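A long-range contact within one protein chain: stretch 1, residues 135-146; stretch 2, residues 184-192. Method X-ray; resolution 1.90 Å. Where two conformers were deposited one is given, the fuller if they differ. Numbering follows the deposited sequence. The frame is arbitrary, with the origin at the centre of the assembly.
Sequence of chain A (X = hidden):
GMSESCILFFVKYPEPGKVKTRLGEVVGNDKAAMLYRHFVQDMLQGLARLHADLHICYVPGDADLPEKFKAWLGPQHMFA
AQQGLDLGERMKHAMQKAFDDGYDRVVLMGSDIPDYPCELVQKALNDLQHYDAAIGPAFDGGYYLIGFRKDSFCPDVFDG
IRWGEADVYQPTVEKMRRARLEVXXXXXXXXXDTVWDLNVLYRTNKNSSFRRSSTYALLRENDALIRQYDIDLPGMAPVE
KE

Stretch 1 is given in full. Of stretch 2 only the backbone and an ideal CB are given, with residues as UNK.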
ATOM      1  N   ILE A 135      -2.481   0.979  12.583  1.00 22.25           N
ATOM      2  CA  ILE A 135      -1.799  -0.120  11.877  1.00 22.95           C
ATOM      3  C   ILE A 135      -2.823  -1.084  11.303  1.00 23.30           C
ATOM      4  O   ILE A 135      -3.829  -1.367  11.942  1.00 23.54           O
ATOM      5  CB  ILE A 135      -0.798  -0.847  12.820  1.00 25.18           C
ATOM      6  CG1 ILE A 135       0.211  -1.672  11.977  1.00 28.08           C
ATOM      7  CG2 ILE A 135      -1.571  -1.683  13.936  1.00 20.08           C
ATOM      8  CD1 ILE A 135       1.505  -2.063  12.741  1.00 21.79           C
ATOM      9  N   GLY A 136      -2.600  -1.533  10.065  1.00 21.99           N
ATOM     10  CA  GLY A 136      -3.482  -2.491   9.457  1.00 22.94           C
ATOM     11  C   GLY A 136      -2.726  -3.784   9.225  1.00 23.33           C
ATOM     12  O   GLY A 136      -1.734  -3.812   8.471  1.00 24.42           O
ATOM     13  N   PRO A 137      -3.169  -4.847   9.899  1.00 24.84           N
ATOM     14  CA  PRO A 137      -2.542  -6.174   9.777  1.00 24.51           C
ATOM     15  C   PRO A 137      -2.849  -6.817   8.448  1.00 23.28           C
ATOM     16  O   PRO A 137      -3.990  -6.802   7.993  1.00 27.10           O
ATOM     17  CB  PRO A 137      -3.183  -6.978  10.908  1.00 24.90           C
ATOM     18  CG  PRO A 137      -3.904  -5.950  11.790  1.00 29.43           C
ATOM     19  CD  PRO A 137      -4.261  -4.846  10.879  1.00 25.02           C
ATOM     20  N   ALA A 138      -1.812  -7.381   7.834  1.00 27.68           N
ATOM     21  CA  ALA A 138      -1.956  -8.158   6.602  1.00 27.26           C
ATOM     22  C   ALA A 138      -1.984  -9.649   6.969  1.00 29.29           C
ATOM     23  O   ALA A 138      -1.421 -10.049   7.985  1.00 30.17           O
ATOM     24  CB  ALA A 138      -0.797  -7.855   5.628  1.00 29.31           C
ATOM     25  N   PHE A 139      -2.646 -10.456   6.154  1.00 31.63           N
ATOM     26  CA  PHE A 139      -2.704 -11.915   6.375  1.00 33.75           C
ATOM     27  C   PHE A 139      -1.306 -12.527   6.389  1.00 32.92           C
ATOM     28  O   PHE A 139      -1.073 -13.510   7.062  1.00 36.21           O
ATOM     29  CB  PHE A 139      -3.457 -12.611   5.267  1.00 37.03           C
ATOM     30  CG  PHE A 139      -4.943 -12.426   5.286  1.00 40.06           C
ATOM     31  CD1 PHE A 139      -5.552 -11.364   5.935  1.00 42.98           C
ATOM     32  CD2 PHE A 139      -5.742 -13.296   4.539  1.00 52.66           C
ATOM     33  CE1 PHE A 139      -6.963 -11.202   5.887  1.00 36.07           C
ATOM     34  CE2 PHE A 139      -7.121 -13.137   4.489  1.00 52.07           C
ATOM     35  CZ  PHE A 139      -7.724 -12.077   5.173  1.00 50.54           C
ATOM     36  N   ASP A 140      -0.371 -11.918   5.674  1.00 34.15           N
ATOM     37  CA  ASP A 140       0.990 -12.486   5.492  1.00 35.72           C
ATOM     38  C   ASP A 140       1.979 -12.230   6.651  1.00 33.60           C
ATOM     39  O   ASP A 140       3.133 -12.663   6.602  1.00 34.97           O
ATOM     40  CB  ASP A 140       1.620 -11.989   4.189  1.00 35.71           C
ATOM     41  CG  ASP A 140       2.103 -10.535   4.276  1.00 43.73           C
ATOM     42  OD1 ASP A 140       1.982  -9.880   5.359  1.00 44.27           O
ATOM     43  OD2 ASP A 140       2.643 -10.064   3.253  1.00 53.59           O
ATOM     44  N   GLY A 141       1.542 -11.518   7.669  1.00 30.91           N
ATOM     45  CA  GLY A 141       2.318 -11.373   8.890  1.00 29.72           C
ATOM     46  C   GLY A 141       2.913  -9.995   9.096  1.00 30.98           C
ATOM     47  O   GLY A 141       3.504  -9.696  10.140  1.00 30.51           O
ATOM     48  N   GLY A 142       2.774  -9.164   8.074  1.00 30.19           N
ATOM     49  CA  GLY A 142       3.221  -7.788   8.149  1.00 29.83           C
ATOM     50  C   GLY A 142       2.029  -6.868   8.296  1.00 27.85           C
ATOM     51  O   GLY A 142       1.022  -7.227   8.902  1.00 27.32           O
ATOM     52  N   TYR A 143       2.168  -5.682   7.736  1.00 29.89           N
ATOM     53  CA  TYR A 143       1.098  -4.661   7.767  1.00 27.66           C
ATOM     54  C   TYR A 143       0.992  -3.931   6.442  1.00 25.63           C
ATOM     55  O   TYR A 143       1.984  -3.723   5.773  1.00 27.16           O
ATOM     56  CB  TYR A 143       1.295  -3.702   8.937  1.00 28.13           C
ATOM     57  CG  TYR A 143       2.629  -2.994   9.068  1.00 27.22           C
ATOM     58  CD1 TYR A 143       2.869  -1.787   8.407  1.00 23.31           C
ATOM     59  CD2 TYR A 143       3.647  -3.515   9.877  1.00 31.14           C
ATOM     60  CE1 TYR A 143       4.078  -1.128   8.557  1.00 26.14           C
ATOM     61  CE2 TYR A 143       4.872  -2.840  10.043  1.00 26.08           C
ATOM     62  CZ  TYR A 143       5.074  -1.642   9.387  1.00 26.94           C
ATOM     63  OH  TYR A 143       6.258  -0.934   9.534  1.00 27.45           O
ATOM     64  N   TYR A 144      -0.230  -3.577   6.071  1.00 24.58           N
ATOM     65  CA  TYR A 144      -0.511  -2.928   4.817  1.00 26.12           C
ATOM     66  C   TYR A 144      -0.652  -1.409   4.983  1.00 25.41           C
ATOM     67  O   TYR A 144      -0.666  -0.649   4.001  1.00 22.58           O
ATOM     68  CB  TYR A 144      -1.784  -3.495   4.189  1.00 26.32           C
ATOM     69  CG  TYR A 144      -3.059  -3.245   5.000  1.00 20.96           C
ATOM     70  CD1 TYR A 144      -3.761  -2.011   4.922  1.00 19.91           C
ATOM     71  CD2 TYR A 144      -3.581  -4.228   5.807  1.00 23.63           C
ATOM     72  CE1 TYR A 144      -4.920  -1.782   5.643  1.00 23.79           C
ATOM     73  CE2 TYR A 144      -4.757  -3.995   6.549  1.00 23.61           C
ATOM     74  CZ  TYR A 144      -5.434  -2.790   6.442  1.00 21.51           C
ATOM     75  OH  TYR A 144      -6.565  -2.642   7.220  1.00 21.84           O
ATOM     76  N   LEU A 145      -0.806  -0.984   6.231  1.00 22.70           N
ATOM     77  CA  LEU A 145      -0.888   0.441   6.566  1.00 23.28           C
ATOM     78  C   LEU A 145      -0.288   0.727   7.948  1.00 21.12           C
ATOM     79  O   LEU A 145      -0.430  -0.065   8.885  1.00 23.51           O
ATOM     80  CB  LEU A 145      -2.341   0.947   6.489  1.00 21.09           C
ATOM     81  CG  LEU A 145      -2.677   2.432   6.795  1.00 27.33           C
ATOM     82  CD1 LEU A 145      -3.951   2.891   6.004  1.00 23.96           C
ATOM     83  CD2 LEU A 145      -2.810   2.728   8.344  1.00 22.65           C
ATOM     84  N   ILE A 146       0.412   1.849   8.045  1.00 20.47           N
ATOM     85  CA  ILE A 146       0.888   2.365   9.338  1.00 20.89           C
ATOM     86  C   ILE A 146       0.687   3.889   9.353  1.00 21.13           C
ATOM     87  O   ILE A 146       0.907   4.551   8.348  1.00 21.92           O
ATOM     88  CB  ILE A 146       2.363   1.966   9.633  1.00 21.97           C
ATOM     89  CG1 ILE A 146       2.703   2.338  11.080  1.00 26.61           C
ATOM     90  CG2 ILE A 146       3.361   2.511   8.538  1.00 23.52           C
ATOM     91  CD1 ILE A 146       3.948   1.603  11.593  1.00 31.88           C
ATOM     92  N   UNK A 184      -4.659   2.311  17.139  1.00 24.93           N
ATOM     93  CA  UNK A 184      -5.860   1.866  16.432  1.00 23.30           C
ATOM     94  C   UNK A 184      -5.522   0.743  15.474  1.00 24.55           C
ATOM     95  O   UNK A 184      -4.669   0.868  14.579  1.00 25.32           O
ATOM     96  CB  UNK A 184      -6.509   3.027  15.677  1.00 23.30           C
ATOM     97  N   UNK A 185      -6.227  -0.356  15.629  1.00 23.75           N
ATOM     98  CA  UNK A 185      -6.027  -1.491  14.753  1.00 26.52           C
ATOM     99  C   UNK A 185      -7.112  -1.517  13.706  1.00 26.22           C
ATOM    100  O   UNK A 185      -8.285  -1.533  14.020  1.00 26.62           O
ATOM    101  CB  UNK A 185      -6.006  -2.801  15.544  1.00 26.52           C
ATOM    102  N   UNK A 186      -6.707  -1.498  12.441  0.70 24.06           N
ATOM    103  CA  UNK A 186      -7.647  -1.515  11.314  0.70 25.40           C
ATOM    104  C   UNK A 186      -7.908  -2.961  10.989  0.70 25.37           C
ATOM    105  O   UNK A 186      -7.208  -3.834  11.511  0.70 23.57           O
ATOM    106  CB  UNK A 186      -7.110  -0.759  10.097  0.70 25.40           C
ATOM    107  N   UNK A 187      -8.908  -3.241  10.132  1.00 27.05           N
ATOM    108  CA  UNK A 187      -9.229  -4.625   9.808  1.00 26.88           C
ATOM    109  C   UNK A 187      -8.095  -5.385   9.145  1.00 25.69           C
ATOM    110  O   UNK A 187      -7.291  -4.817   8.419  1.00 23.63           O
ATOM    111  CB  UNK A 187     -10.456  -4.663   8.895  1.00 26.88           C
ATOM    112  N   UNK A 188      -8.050  -6.686   9.358  1.00 25.05           N
ATOM    113  CA  UNK A 188      -7.089  -7.504   8.614  1.00 26.54           C
ATOM    114  C   UNK A 188      -7.448  -7.473   7.099  1.00 26.31           C
ATOM    115  O   UNK A 188      -8.633  -7.420   6.704  1.00 24.36           O
ATOM    116  CB  UNK A 188      -7.085  -8.939   9.145  1.00 26.54           C
ATOM    117  N   UNK A 189      -6.417  -7.489   6.265  1.00 26.17           N
ATOM    118  CA  UNK A 189      -6.611  -7.483   4.816  1.00 25.18           C
ATOM    119  C   UNK A 189      -5.535  -8.302   4.127  1.00 22.18           C
ATOM    120  O   UNK A 189      -4.437  -8.475   4.669  1.00 27.12           O
ATOM    121  CB  UNK A 189      -6.609  -6.051   4.277  1.00 25.18           C
ATOM    122  N   UNK A 190      -5.887  -8.882   2.985  1.00 23.95           N
ATOM    123  CA  UNK A 190      -4.920  -9.685   2.163  1.00 25.67           C
ATOM    124  C   UNK A 190      -4.259  -8.911   1.047  1.00 24.60           C
ATOM    125  O   UNK A 190      -4.915  -8.318   0.200  1.00 27.07           O
ATOM    126  CB  UNK A 190      -5.632 -10.890   1.545  1.00 25.67           C
ATOM    127  N   UNK A 191      -2.934  -8.942   1.068  1.00 23.58           N
ATOM    128  CA  UNK A 191      -2.094  -8.458  -0.023  1.00 27.31           C
ATOM    129  C   UNK A 191      -2.245  -9.483  -1.138  1.00 27.39           C
ATOM    130  O   UNK A 191      -2.291 -10.691  -0.873  1.00 29.57           O
ATOM    131  CB  UNK A 191      -0.635  -8.279   0.400  1.00 27.31           C
ATOM    132  N   UNK A 192      -2.285  -9.018  -2.379  1.00 24.48           N
ATOM    133  CA  UNK A 192      -2.410  -9.918  -3.506  1.00 24.61           C
ATOM    134  C   UNK A 192      -1.014 -10.142  -4.110  1.00 25.16           C
ATOM    135  O   UNK A 192      -0.463  -9.273  -4.784  1.00 27.30           O
ATOM    136  CB  UNK A 192      -3.384  -9.360  -4.545  1.00 24.61           C
TER

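At position 184 the backbone runs as a strand beside Ile135, and its O accepts a hydrogen bond from Ile135 N (3.0 Å). The CB points sideways, 5.5 Å from Ile135 N, so stretch 1 asks little of the side chain. The residue is Leu184.

Position 185 pairs in parallel with Ile135, its CB on the same face of the sheet as that side chain. Ile135 O and the Pro137 ring lie near, leaving room for a long chain, polar or apolar. Gln185 occupies it, extended with chi1 and chi2 both t, and lays CG 4.0 Å from Pro137 CG.

Position 186 faces stretch 1. Its N donates to Ile135 O (2.9 Å, almost linear), and its CA-to-CB bond points toward stretch 1, with the CB 3.5 Å from Tyr144 OH and the bond leading on toward Leu145. The surface it meets is made of Tyr144 OH, Ile135 O, Gly136 CA and the Leu145 side chain. A CB on Gly136 would clash with Tyr144 CZ (2.4 Å), so the glycine makes room for the tyrosine ring. A branched or medium-sized apolar residue would suit. Leu186 (chi1 m, chi2 t) brings CD1 to 3.6 Å from Leu145 CD2.

At 187 the CB points away, so many residues would be tolerated; phi of -61° and psi of 151° also permit proline. The backbone makes the main contact: the O of Pro187 accepts a hydrogen bond from Tyr144 OH (2.6 Å), at the edge of the tyrosine ring.

Position 188, with phi -65°, directs its CB sideways, 4.0 Å from Phe139 CE1. A small or polar side chain would fit. Asp188 sets its CB at the edge of the Phe139 ring and its OD1 3.5 Å from Pro137 CG.

Position 189 bridges Ala138: its N donates to Pro137 O (3.1 Å), and its O accepts from Phe139 N (3.1 Å). The CB lies 3.6 Å from Tyr144 CE2, but its bond points away overall, so even a large side chain could extend outward. Trp189 does so, packing its CB against Tyr144.

Position 190 places its CB over a face of the Phe139 ring, a good site for an aliphatic CH with either a polar or an apolar end. Asn190 CB makes this CH-pi contact, 4.0 Å from the ring centroid, while its OD1 lies 3.5 Å from Phe139 CB.

Position 191 points toward Ala138 and Asp140. The nearby Asp140 carboxylate would favour a neutral polar or basic residue, yet the deposited one is Asp191. Its OD2 lies 3.6 Å from Asp140 OD2, a contact of like charges. Water helps accommodate it: water 2 donates to Asp191 OD2 (2.5 Å) and, weakly, to Tyr143 O (3.0 Å).

Position 192 is beyond reach of stretch 1, which sets no preference; it is Val192.

Stretch 2, residues 184-192: LQLPDWNDV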
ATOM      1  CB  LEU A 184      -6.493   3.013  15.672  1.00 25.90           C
ATOM      2  CG  LEU A 184      -7.726   2.684  14.837  1.00 28.48           C
ATOM      3  CD1 LEU A 184      -8.977   2.491  15.644  1.00 28.69           C
ATOM      4  CD2 LEU A 184      -7.850   3.828  13.827  1.00 43.94           C
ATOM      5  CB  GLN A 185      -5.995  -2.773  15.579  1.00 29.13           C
ATOM      6  CG  GLN A 185      -5.769  -3.971  14.763  1.00 31.17           C
ATOM      7  CD  GLN A 185      -5.634  -5.232  15.612  1.00 41.17           C
ATOM      8  OE1 GLN A 185      -4.999  -5.219  16.667  1.00 43.60           O
ATOM      9  NE2 GLN A 185      -6.210  -6.325  15.136  1.00 35.34           N
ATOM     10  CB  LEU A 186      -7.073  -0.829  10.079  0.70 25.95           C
ATOM     11  CG  LEU A 186      -6.784   0.664  10.221  0.70 30.23           C
ATOM     12  CD1 LEU A 186      -5.916   1.102   9.073  0.70 27.49           C
ATOM     13  CD2 LEU A 186      -8.082   1.447  10.274  0.70 36.82           C
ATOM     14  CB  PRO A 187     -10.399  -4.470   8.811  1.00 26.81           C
ATOM     15  CG  PRO A 187     -10.997  -3.166   9.130  1.00 30.71           C
ATOM     16  CD  PRO A 187      -9.832  -2.313   9.444  1.00 27.17           C
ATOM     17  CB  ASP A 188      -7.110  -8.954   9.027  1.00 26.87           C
ATOM     18  CG  ASP A 188      -6.851  -9.177  10.512  1.00 34.24           C
ATOM     19  OD1 ASP A 188      -6.505  -8.258  11.270  1.00 29.74           O
ATOM     20  OD2 ASP A 188      -7.050 -10.322  10.926  1.00 37.03           O
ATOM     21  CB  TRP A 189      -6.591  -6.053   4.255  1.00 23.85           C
ATOM     22  CG  TRP A 189      -7.585  -5.850   3.118  1.00 23.54           C
ATOM     23  CD1 TRP A 189      -7.345  -5.969   1.771  1.00 22.22           C
ATOM     24  CD2 TRP A 189      -8.976  -5.503   3.238  1.00 21.42           C
ATOM     25  NE1 TRP A 189      -8.492  -5.731   1.069  1.00 25.11           N
ATOM     26  CE2 TRP A 189      -9.498  -5.401   1.945  1.00 24.69           C
ATOM     27  CE3 TRP A 189      -9.823  -5.245   4.322  1.00 21.05           C
ATOM     28  CZ2 TRP A 189     -10.846  -5.104   1.703  1.00 27.16           C
ATOM     29  CZ3 TRP A 189     -11.131  -4.903   4.070  1.00 22.91           C
ATOM     30  CH2 TRP A 189     -11.641  -4.858   2.784  1.00 27.46           C
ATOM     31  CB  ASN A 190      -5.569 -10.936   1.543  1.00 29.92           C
ATOM     32  CG  ASN A 190      -4.522 -12.039   1.103  1.00 33.48           C
ATOM     33  OD1 ASN A 190      -3.519 -12.330   1.804  1.00 31.59           O
ATOM     34  ND2 ASN A 190      -4.801 -12.681  -0.028  1.00 32.78           N
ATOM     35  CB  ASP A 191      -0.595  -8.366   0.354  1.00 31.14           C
ATOM     36  CG  ASP A 191      -0.274  -7.248   1.410  1.00 35.59           C
ATOM     37  OD1 ASP A 191      -0.425  -6.043   1.129  1.00 35.35           O
ATOM     38  OD2 ASP A 191       0.188  -7.585   2.516  1.00 40.22           O
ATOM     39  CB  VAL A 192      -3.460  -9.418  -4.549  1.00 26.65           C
ATOM     40  CG1 VAL A 192      -3.536 -10.410  -5.737  1.00 25.86           C
ATOM     41  CG2 VAL A 192      -4.851  -9.215  -3.891  1.00 24.26           C
TER
HETATM   42  O   HOH W   1      -1.183 -10.299   3.090  1.00 32.98           O
HETATM   43  O   HOH W   2       1.253  -5.602   3.540  1.00 43.59           O
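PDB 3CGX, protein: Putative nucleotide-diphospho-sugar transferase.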